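Local atomic coordinates of 2-dehydropantoate 2-reductase, putative (Enterococcus faecalis, PDB entry 2EW2), a protein that probably catalyses the NADPH-dependent reduction of 2-dehydropantoate (ketopantoate) to (R)-pantoate, a step on the pathway to pantothenate. Residues B[210-213]-B[214-217]; B[246-249]-B[250-254]. All blocks are in the same frame, centred on the assembly; numbering follows the deposited sequence.

Contact 1 of 2, residues B[210-213]-B[214-217]; sequences AEFG and ALPV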
loop_
_atom_site.group_PDB
_atom_site.type_symbol
_atom_site.label_atom_id
_atom_site.label_comp_id
_atom_site.label_asym_id
_atom_site.label_seq_id
_atom_site.Cartn_x
_atom_site.Cartn_y
_atom_site.Cartn_z
ATOM N N ALA B 210 -2.080 15.832 -11.251
ATOM C CA ALA B 210 -2.700 16.915 -10.488
ATOM C C ALA B 210 -3.794 16.411 -9.541
ATOM O O ALA B 210 -3.928 16.926 -8.432
ATOM C CB ALA B 210 -3.274 17.984 -11.441
ATOM N N GLU B 211 -4.595 15.441 -9.994
ATOM C CA GLU B 211 -5.654 14.854 -9.167
ATOM C C GLU B 211 -5.012 14.215 -7.951
ATOM O O GLU B 211 -5.447 14.454 -6.826
ATOM C CB GLU B 211 -6.467 13.798 -9.935
ATOM C CG GLU B 211 -7.498 14.372 -10.927
ATOM C CD GLU B 211 -8.160 13.297 -11.788
ATOM O OE1 GLU B 211 -7.535 12.257 -12.042
ATOM O OE2 GLU B 211 -9.328 13.486 -12.215
ATOM N N PHE B 212 -3.950 13.436 -8.177
ATOM C CA PHE B 212 -3.190 12.892 -7.051
ATOM C C PHE B 212 -2.630 13.987 -6.132
ATOM O O PHE B 212 -2.812 13.944 -4.907
ATOM C CB PHE B 212 -2.059 11.941 -7.474
ATOM C CG PHE B 212 -1.281 11.443 -6.294
ATOM C CD1 PHE B 212 -1.772 10.397 -5.517
ATOM C CD2 PHE B 212 -0.129 12.097 -5.882
ATOM C CE1 PHE B 212 -1.089 9.984 -4.365
ATOM C CE2 PHE B 212 0.544 11.685 -4.733
ATOM C CZ PHE B 212 0.067 10.642 -3.989
ATOM N N GLY B 213 -1.948 14.957 -6.719
ATOM C CA GLY B 213 -1.312 16.010 -5.943
ATOM C C GLY B 213 -2.233 16.706 -4.956
ATOM O O GLY B 213 -1.821 17.021 -3.835
ATOM N N ALA B 214 -3.481 16.938 -5.364
ATOM C CA ALA B 214 -4.456 17.690 -4.555
ATOM C C ALA B 214 -4.956 16.924 -3.332
ATOM O O ALA B 214 -5.526 17.530 -2.421
ATOM C CB ALA B 214 -5.651 18.115 -5.417
ATOM N N LEU B 215 -4.760 15.607 -3.311
ATOM C CA LEU B 215 -5.281 14.778 -2.233
ATOM C C LEU B 215 -4.658 15.195 -0.913
ATOM O O LEU B 215 -3.503 15.584 -0.880
ATOM C CB LEU B 215 -5.011 13.287 -2.496
ATOM C CG LEU B 215 -5.685 12.673 -3.716
ATOM C CD1 LEU B 215 -5.236 11.234 -3.920
ATOM C CD2 LEU B 215 -7.220 12.779 -3.590
ATOM N N PRO B 216 -5.431 15.135 0.185
ATOM C CA PRO B 216 -4.832 15.533 1.460
ATOM C C PRO B 216 -3.769 14.540 1.975
ATOM O O PRO B 216 -3.080 14.835 2.959
ATOM C CB PRO B 216 -6.030 15.567 2.404
ATOM C CG PRO B 216 -6.977 14.601 1.821
ATOM C CD PRO B 216 -6.835 14.732 0.339
ATOM N N VAL B 217 -3.657 13.378 1.336
ATOM C CA VAL B 217 -2.661 12.370 1.716
ATOM C C VAL B 217 -1.471 12.344 0.755
ATOM O O VAL B 217 -0.583 11.502 0.898
ATOM C CB VAL B 217 -3.285 10.953 1.773
ATOM C CG1 VAL B 217 -4.390 10.900 2.829
ATOM C CG2 VAL B 217 -3.823 10.541 0.400
#
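The C-terminal turn of the short helix 209-214 is where Ala-210 and Phe-212 meet Ala-214 and Leu-215, just as the chain leaves the helix for the turn that leads into helix 218-235. The alpha-helical spacing is still kept by Ala-214 N, which donates to Ala-210 O at 3.1 Å. One residue on, the spacing tightens: Leu-215 N reaches back three residues to Phe-212 O at 3.0 Å, approaching from above the carbonyl plane rather than along a lone pair. With psi near 144° at Leu-215 the backbone has left helical geometry, which ends the bonding series.

The Leu-215 side chain sits close on the same carbonyl, its CB 3.3 Å from Phe-212 O. With CG beside the backbone N (chi1 -64°), it folds back over the last turn, CG 3.6 Å from Glu-211 O. The apolar contact is between Leu-215 CD1 and Phe-212 CD1, 3.9 Å apart, the two side chains crossing at roughly a right angle. Phe-212 is buried against Leu-201 and Leu-205 of helix 198-205 and Leu-221 of helix 218-235, while Leu-215 also packs on Gly-308 of the second subunit. Ser-218 OG hydrogen-bonds with Gly-213 O and Leu-215 O, its single proton shared or alternating between them. An i to i+4 bond followed by an i to i+3 bond is typical of a helix tightening at its C-terminal end, here in the turn joining two consecutive helices of the helical C-terminal domain.

Contact 2 of 2, residues B[246-249]-B[250-254]; sequences YTHI and VQTYD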
loop_
_atom_site.group_PDB
_atom_site.type_symbol
_atom_site.label_atom_id
_atom_site.label_comp_id
_atom_site.label_asym_id
_atom_site.label_seq_id
_atom_site.Cartn_x
_atom_site.Cartn_y
_atom_site.Cartn_z
ATOM N N TYR B 246 10.987 16.449 -3.313
ATOM C CA TYR B 246 9.581 16.806 -3.072
ATOM C C TYR B 246 9.134 18.023 -3.886
ATOM O O TYR B 246 8.041 18.037 -4.451
ATOM C CB TYR B 246 9.315 17.069 -1.585
ATOM C CG TYR B 246 7.837 17.289 -1.296
ATOM C CD1 TYR B 246 6.915 16.237 -1.438
ATOM C CD2 TYR B 246 7.360 18.547 -0.886
ATOM C CE1 TYR B 246 5.559 16.421 -1.191
ATOM C CE2 TYR B 246 5.990 18.741 -0.618
ATOM C CZ TYR B 246 5.102 17.677 -0.791
ATOM O OH TYR B 246 3.766 17.854 -0.543
ATOM N N THR B 247 9.995 19.036 -3.939
ATOM C CA THR B 247 9.721 20.261 -4.680
ATOM C C THR B 247 9.536 19.978 -6.162
ATOM O O THR B 247 8.618 20.507 -6.794
ATOM C CB THR B 247 10.832 21.296 -4.451
ATOM O OG1 THR B 247 10.705 21.810 -3.119
ATOM C CG2 THR B 247 10.713 22.479 -5.443
ATOM N N HIS B 248 10.387 19.120 -6.710
ATOM C CA HIS B 248 10.237 18.694 -8.089
ATOM C C HIS B 248 8.888 18.001 -8.325
ATOM O O HIS B 248 8.188 18.271 -9.315
ATOM C CB HIS B 248 11.375 17.742 -8.461
ATOM C CG HIS B 248 11.244 17.172 -9.834
ATOM N ND1 HIS B 248 11.816 17.765 -10.940
ATOM C CD2 HIS B 248 10.576 16.084 -10.288
ATOM C CE1 HIS B 248 11.516 17.057 -12.016
ATOM N NE2 HIS B 248 10.767 16.030 -11.647
ATOM N N ILE B 249 8.531 17.091 -7.421
ATOM C CA ILE B 249 7.272 16.364 -7.545
ATOM C C ILE B 249 6.074 17.327 -7.466
ATOM O O ILE B 249 5.148 17.258 -8.272
ATOM C CB ILE B 249 7.196 15.163 -6.528
ATOM C CG1 ILE B 249 8.158 14.046 -6.992
ATOM C CG2 ILE B 249 5.766 14.614 -6.445
ATOM C CD1 ILE B 249 8.649 13.057 -5.909
ATOM N N VAL B 250 6.106 18.263 -6.535
ATOM C CA VAL B 250 5.027 19.237 -6.456
ATOM C C VAL B 250 4.865 20.020 -7.784
ATOM O O VAL B 250 3.741 20.224 -8.245
ATOM C CB VAL B 250 5.184 20.132 -5.211
ATOM C CG1 VAL B 250 4.161 21.285 -5.206
ATOM C CG2 VAL B 250 5.022 19.268 -3.955
ATOM N N GLN B 251 5.980 20.413 -8.393
ATOM C CA GLN B 251 5.964 21.146 -9.666
ATOM C C GLN B 251 5.308 20.368 -10.825
ATOM O O GLN B 251 4.795 20.975 -11.765
ATOM C CB GLN B 251 7.379 21.618 -10.036
ATOM C CG GLN B 251 7.931 22.711 -9.116
ATOM C CD GLN B 251 9.418 22.998 -9.319
ATOM O OE1 GLN B 251 10.150 22.212 -9.933
ATOM N NE2 GLN B 251 9.872 24.126 -8.782
ATOM N N THR B 252 5.308 19.038 -10.751
ATOM C CA THR B 252 4.629 18.202 -11.741
ATOM C C THR B 252 3.108 18.291 -11.625
ATOM O O THR B 252 2.411 18.012 -12.592
ATOM C CB THR B 252 5.094 16.703 -11.711
ATOM O OG1 THR B 252 4.551 16.030 -10.567
ATOM C CG2 THR B 252 6.621 16.601 -11.681
ATOM N N TYR B 253 2.600 18.700 -10.457
ATOM C CA TYR B 253 1.149 18.840 -10.229
ATOM C C TYR B 253 0.538 19.984 -11.052
ATOM O O TYR B 253 -0.670 20.000 -11.295
ATOM C CB TYR B 253 0.817 19.109 -8.749
ATOM C CG TYR B 253 1.286 18.091 -7.697
ATOM C CD1 TYR B 253 1.394 18.468 -6.352
ATOM C CD2 TYR B 253 1.607 16.780 -8.039
ATOM C CE1 TYR B 253 1.804 17.570 -5.376
ATOM C CE2 TYR B 253 2.024 15.861 -7.067
ATOM C CZ TYR B 253 2.117 16.261 -5.738
ATOM O OH TYR B 253 2.523 15.354 -4.781
ATOM N N ASP B 254 1.358 20.957 -11.437
ATOM C CA ASP B 254 0.868 22.119 -12.197
ATOM C C ASP B 254 0.137 21.706 -13.472
ATOM O O ASP B 254 0.732 21.072 -14.341
ATOM C CB ASP B 254 2.028 23.056 -12.537
ATOM C CG ASP B 254 1.561 24.423 -13.057
ATOM O OD1 ASP B 254 0.405 24.578 -13.507
ATOM O OD2 ASP B 254 2.378 25.353 -13.025
HETATM O O HOH W 1 2.258 16.298 -2.362
HETATM O O HOH W 2 12.335 20.528 -10.450
#
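Ile-249 O is gripped twice by Thr-252: the hydroxyl OG1 donates to Ile-249 O at 2.7 Å, and Thr-252 N adds a weak bond to the same oxygen at 3.1 Å. The hydroxyl bond lies in the carbonyl plane, on a lone pair. It forms because OG1 stands between its own backbone N and carbonyl carbon (chi1 74°), facing back up the helix. Thr-252 N also makes a weak bond to His-248 O, so this N-H is shared between two carbonyls as the helix runs out. Earlier in the turn the bonds are regular, from Val-250 N to Tyr-246 O and from Gln-251 N to Thr-247 O.

Ile-249 O has a further neighbour, the Tyr-253 ring, and rests over one face of it, towards the rim, 3.6 Å from CD2. Ile-249 CG2 approaches the far end of that ring, 3.7 Å from Tyr-253 OH. On the Tyr-246 side, Val-250 CG2 makes a CH-pi contact over the ring face, 3.7 Å from the centroid and 21° off its normal. CG anti to the backbone N (chi1 -174°) carries the Tyr-246 ring down the helix until its face lies against Val-250 CG2. One water, 2.8 Å from Tyr-246 OH, bridges to Tyr-253 OH. A second water links His-248 ND1 with Gln-251 OE1, to which it donates.

This stretch closes helix 242-252 against several neighbours. Tyr-246, Ile-249 and Tyr-253 touch Val-222 of helix 218-235, Lys-223 makes a cation-pi contact with Tyr-246, and His-248 leans on Arg-190 and Val-194 of helix 184-195. Thr-252 and Tyr-253 meet Leu-198 of helix 198-205 and Ile-209 of helix 209-214.

How the contacts relate
Along the chain the two contacts come in series, neither enclosing nor crossing the other. Contact 1 ends the short helix 209-214 and turns the chain into helix 218-235; once that long helix has been traversed, contact 2 forms the last turns of helix 242-252. Each closes only a local turn, yet the chain returns on itself and their centres lie about 11 Å apart. They touch through Tyr-253: its backbone O meets Ala-210 CB at 3.3 Å and its ring CZ comes 3.4 Å from Gly-213 CA. Two helix ends are thus brought together in the C-terminal domain, both packing on helices 198-205 and 218-235, while contact 1 also reaches the second subunit.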